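Possible sortase-like protein (Corynebacterium diphtheriae, PDB 5UUS) probably acts as a membrane-bound cysteine transpeptidase of the sortase family, of the class E type. Local coordinates at residues Q77-R82 with I110-R115. Residues are numbered along the deposited sequence; the frame is centred on the assembly and turned at random.
Sequences QLPGER and IVVETR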
ATOM      1  N   GLN A  77      -0.845   2.217   9.995  1.00 36.97           N
ATOM      2  CA  GLN A  77      -2.274   2.014   9.842  1.00 43.07           C
ATOM      3  C   GLN A  77      -2.524   0.747   9.064  1.00 42.71           C
ATOM      4  O   GLN A  77      -1.598   0.146   8.530  1.00 36.75           O
ATOM      5  CB  GLN A  77      -2.931   3.222   9.159  1.00 39.31           C
ATOM      6  CG  GLN A  77      -3.115   4.427  10.102  1.00 35.31           C
ATOM      7  CD  GLN A  77      -1.788   5.096  10.537  1.00 40.09           C
ATOM      8  OE1 GLN A  77      -0.983   5.547   9.714  1.00 38.55           O
ATOM      9  NE2 GLN A  77      -1.577   5.173  11.845  1.00 40.95           N
ATOM     10  N   LEU A  78      -3.782   0.334   9.030  1.00 39.30           N
ATOM     11  CA  LEU A  78      -4.195  -0.912   8.417  1.00 39.96           C
ATOM     12  C   LEU A  78      -4.963  -0.567   7.133  1.00 39.88           C
ATOM     13  O   LEU A  78      -5.222   0.601   6.874  1.00 41.78           O
ATOM     14  CB  LEU A  78      -5.040  -1.729   9.421  1.00 37.58           C
ATOM     15  CG  LEU A  78      -4.237  -2.286  10.606  1.00 42.76           C
ATOM     16  CD1 LEU A  78      -5.182  -2.833  11.740  1.00 40.25           C
ATOM     17  CD2 LEU A  78      -3.303  -3.380  10.117  1.00 49.54           C
ATOM     18  N   PRO A  79      -5.308  -1.567   6.312  1.00 36.53           N
ATOM     19  CA  PRO A  79      -5.859  -1.232   4.994  1.00 43.27           C
ATOM     20  C   PRO A  79      -7.146  -0.420   5.038  1.00 45.42           C
ATOM     21  O   PRO A  79      -8.029  -0.759   5.820  1.00 39.53           O
ATOM     22  CB  PRO A  79      -6.114  -2.617   4.373  1.00 43.33           C
ATOM     23  CG  PRO A  79      -5.087  -3.485   4.998  1.00 41.19           C
ATOM     24  CD  PRO A  79      -4.994  -2.999   6.421  1.00 38.54           C
ATOM     25  N   GLY A  80      -7.252   0.624   4.211  1.00 41.97           N
ATOM     26  CA  GLY A  80      -8.469   1.414   4.146  1.00 43.27           C
ATOM     27  C   GLY A  80      -8.508   2.575   5.124  1.00 41.39           C
ATOM     28  O   GLY A  80      -9.410   3.400   5.098  1.00 46.58           O
ATOM     29  N   GLU A  81      -7.512   2.643   5.988  1.00 37.90           N
ATOM     30  CA  GLU A  81      -7.463   3.679   7.005  1.00 38.20           C
ATOM     31  C   GLU A  81      -6.773   4.943   6.534  1.00 46.10           C
ATOM     32  O   GLU A  81      -5.792   4.894   5.775  1.00 40.32           O
ATOM     33  CB  GLU A  81      -6.745   3.150   8.239  1.00 35.49           C
ATOM     34  CG  GLU A  81      -7.378   1.874   8.797  1.00 40.82           C
ATOM     35  CD  GLU A  81      -6.830   1.471  10.155  1.00 46.90           C
ATOM     36  OE1 GLU A  81      -5.682   1.849  10.489  1.00 49.56           O
ATOM     37  OE2 GLU A  81      -7.559   0.777  10.906  1.00 47.98           O
ATOM     38  N   ARG A  82      -7.263   6.078   7.019  1.00 42.58           N
ATOM     39  CA  ARG A  82      -6.592   7.350   6.792  1.00 41.64           C
ATOM     40  C   ARG A  82      -5.261   7.324   7.531  1.00 40.30           C
ATOM     41  O   ARG A  82      -5.194   6.849   8.669  1.00 38.11           O
ATOM     42  CB  ARG A  82      -7.485   8.498   7.262  1.00 38.24           C
ATOM     43  CG  ARG A  82      -8.818   8.549   6.480  1.00 40.56           C
ATOM     44  CD  ARG A  82      -9.642   9.776   6.890  1.00 46.53           C
ATOM     45  NE  ARG A  82     -10.966   9.791   6.264  1.00 51.08           N
ATOM     46  CZ  ARG A  82     -11.273  10.449   5.147  1.00 65.18           C
ATOM     47  NH1 ARG A  82     -10.352  11.168   4.493  1.00 65.77           N
ATOM     48  NH2 ARG A  82     -12.513  10.380   4.676  1.00 68.41           N
ATOM     49  N   ILE A 110      -3.028  -1.133  -6.657  1.00 40.19           N
ATOM     50  CA  ILE A 110      -2.620  -2.139  -5.702  1.00 40.06           C
ATOM     51  C   ILE A 110      -3.913  -2.499  -4.943  1.00 41.67           C
ATOM     52  O   ILE A 110      -4.494  -1.647  -4.287  1.00 39.69           O
ATOM     53  CB  ILE A 110      -1.556  -1.638  -4.724  1.00 40.50           C
ATOM     54  CG1 ILE A 110      -0.439  -0.829  -5.452  1.00 44.74           C
ATOM     55  CG2 ILE A 110      -1.050  -2.808  -3.834  1.00 37.20           C
ATOM     56  CD1 ILE A 110       0.299  -1.616  -6.422  1.00 53.05           C
ATOM     57  N   VAL A 111      -4.362  -3.745  -5.053  1.00 43.02           N
ATOM     58  CA  VAL A 111      -5.597  -4.158  -4.403  1.00 40.94           C
ATOM     59  C   VAL A 111      -5.283  -4.943  -3.141  1.00 45.30           C
ATOM     60  O   VAL A 111      -4.460  -5.858  -3.166  1.00 43.89           O
ATOM     61  CB  VAL A 111      -6.480  -4.992  -5.344  1.00 41.58           C
ATOM     62  CG1 VAL A 111      -7.796  -5.351  -4.643  1.00 41.34           C
ATOM     63  CG2 VAL A 111      -6.760  -4.209  -6.639  1.00 42.48           C
ATOM     64  N   VAL A 112      -5.915  -4.556  -2.034  1.00 40.68           N
ATOM     65  CA  VAL A 112      -5.670  -5.182  -0.739  1.00 37.98           C
ATOM     66  C   VAL A 112      -6.981  -5.708  -0.161  1.00 45.22           C
ATOM     67  O   VAL A 112      -7.967  -4.994  -0.018  1.00 39.94           O
ATOM     68  CB  VAL A 112      -5.004  -4.205   0.244  1.00 40.11           C
ATOM     69  CG1 VAL A 112      -4.590  -4.920   1.527  1.00 36.14           C
ATOM     70  CG2 VAL A 112      -3.767  -3.585  -0.408  1.00 38.50           C
ATOM     71  N   GLU A 113      -6.966  -6.990   0.147  1.00 47.46           N
ATOM     72  CA  GLU A 113      -8.106  -7.659   0.713  1.00 40.47           C
ATOM     73  C   GLU A 113      -7.851  -7.979   2.179  1.00 45.92           C
ATOM     74  O   GLU A 113      -6.784  -8.517   2.526  1.00 40.71           O
ATOM     75  CB  GLU A 113      -8.353  -8.938  -0.080  1.00 44.20           C
ATOM     76  CG  GLU A 113      -9.484  -9.761   0.352  1.00 47.70           C
ATOM     77  CD  GLU A 113      -9.436 -11.147  -0.290  1.00 51.07           C
ATOM     78  OE1 GLU A 113      -8.439 -11.484  -1.004  1.00 48.94           O
ATOM     79  OE2 GLU A 113     -10.399 -11.895  -0.067  1.00 52.60           O
ATOM     80  N   THR A 114      -8.812  -7.663   3.047  1.00 41.49           N
ATOM     81  CA  THR A 114      -8.771  -8.234   4.386  1.00 39.62           C
ATOM     82  C   THR A 114      -9.931  -9.223   4.556  1.00 36.57           C
ATOM     83  O   THR A 114     -10.714  -9.445   3.632  1.00 40.33           O
ATOM     84  CB  THR A 114      -8.837  -7.150   5.478  1.00 37.11           C
ATOM     85  OG1 THR A 114     -10.168  -6.650   5.571  1.00 39.40           O
ATOM     86  CG2 THR A 114      -7.858  -6.017   5.175  1.00 40.58           C
ATOM     87  N   ARG A 115     -10.064  -9.803   5.737  1.00 39.20           N
ATOM     88  CA  ARG A 115     -11.215 -10.687   5.973  1.00 38.74           C
ATOM     89  C   ARG A 115     -12.597  -9.980   5.890  1.00 44.14           C
ATOM     90  O   ARG A 115     -13.614 -10.629   5.684  1.00 46.40           O
ATOM     91  CB  ARG A 115     -11.045 -11.386   7.310  1.00 41.19           C
ATOM     92  CG  ARG A 115      -9.850 -12.367   7.310  1.00 41.27           C
ATOM     93  CD  ARG A 115      -9.680 -12.945   8.701  1.00 43.98           C
ATOM     94  NE  ARG A 115      -8.566 -13.873   8.877  1.00 55.24           N
ATOM     95  CZ  ARG A 115      -8.506 -15.122   8.401  1.00 55.95           C
ATOM     96  NH1 ARG A 115      -9.484 -15.626   7.646  1.00 48.78           N
ATOM     97  NH2 ARG A 115      -7.435 -15.871   8.664  1.00 57.55           N
TER
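Pro-79 points its ring at strand 109-114 and meets two methyl groups there. The CB–CG side of the ring does the touching. Its CG lies 3.8 Å from Val-112 CG1 and also 3.8 Å from Thr-114 CG2. Pro-79 CB is only slightly farther, 3.9 Å from Thr-114 CG2. The Pro-79 side chain crosses that of Val-112 at about a right angle and that of Thr-114 at a slant. Val-112 and Thr-114 are two apart on the strand and so face the same way, while Glu-113 between them starts off away from the loop, and its carboxylate pairs with Lys-217 NZ and Tyr-45 OH.

In Val-112, CG1 is anti to the backbone N (chi1 -173°), and this is the branch that reaches the proline. In Thr-114, chi1 of 75° sets OG1 between the backbone N and the carbonyl carbon. CG2 is then anti to the carbonyl carbon and faces the proline, while OG1 bonds to Ser-117 OG and Thr-116 N. The contact itself is apolar, with no hydrogen bond across it.

Pro-79 opens the corner of a type II turn from Leu-78 to Glu-81, closed by Glu-81 N to Leu-78 O at 3.2 Å. Glu-81 OE1 also takes the Leu-78 N-H, nearly straight at 170° but from above the carboxylate plane. Gly-80 N bonds to Tyr-121 OH. The arrangement is a proline-led beta turn packed on the inner face of the curled sortase beta-barrel.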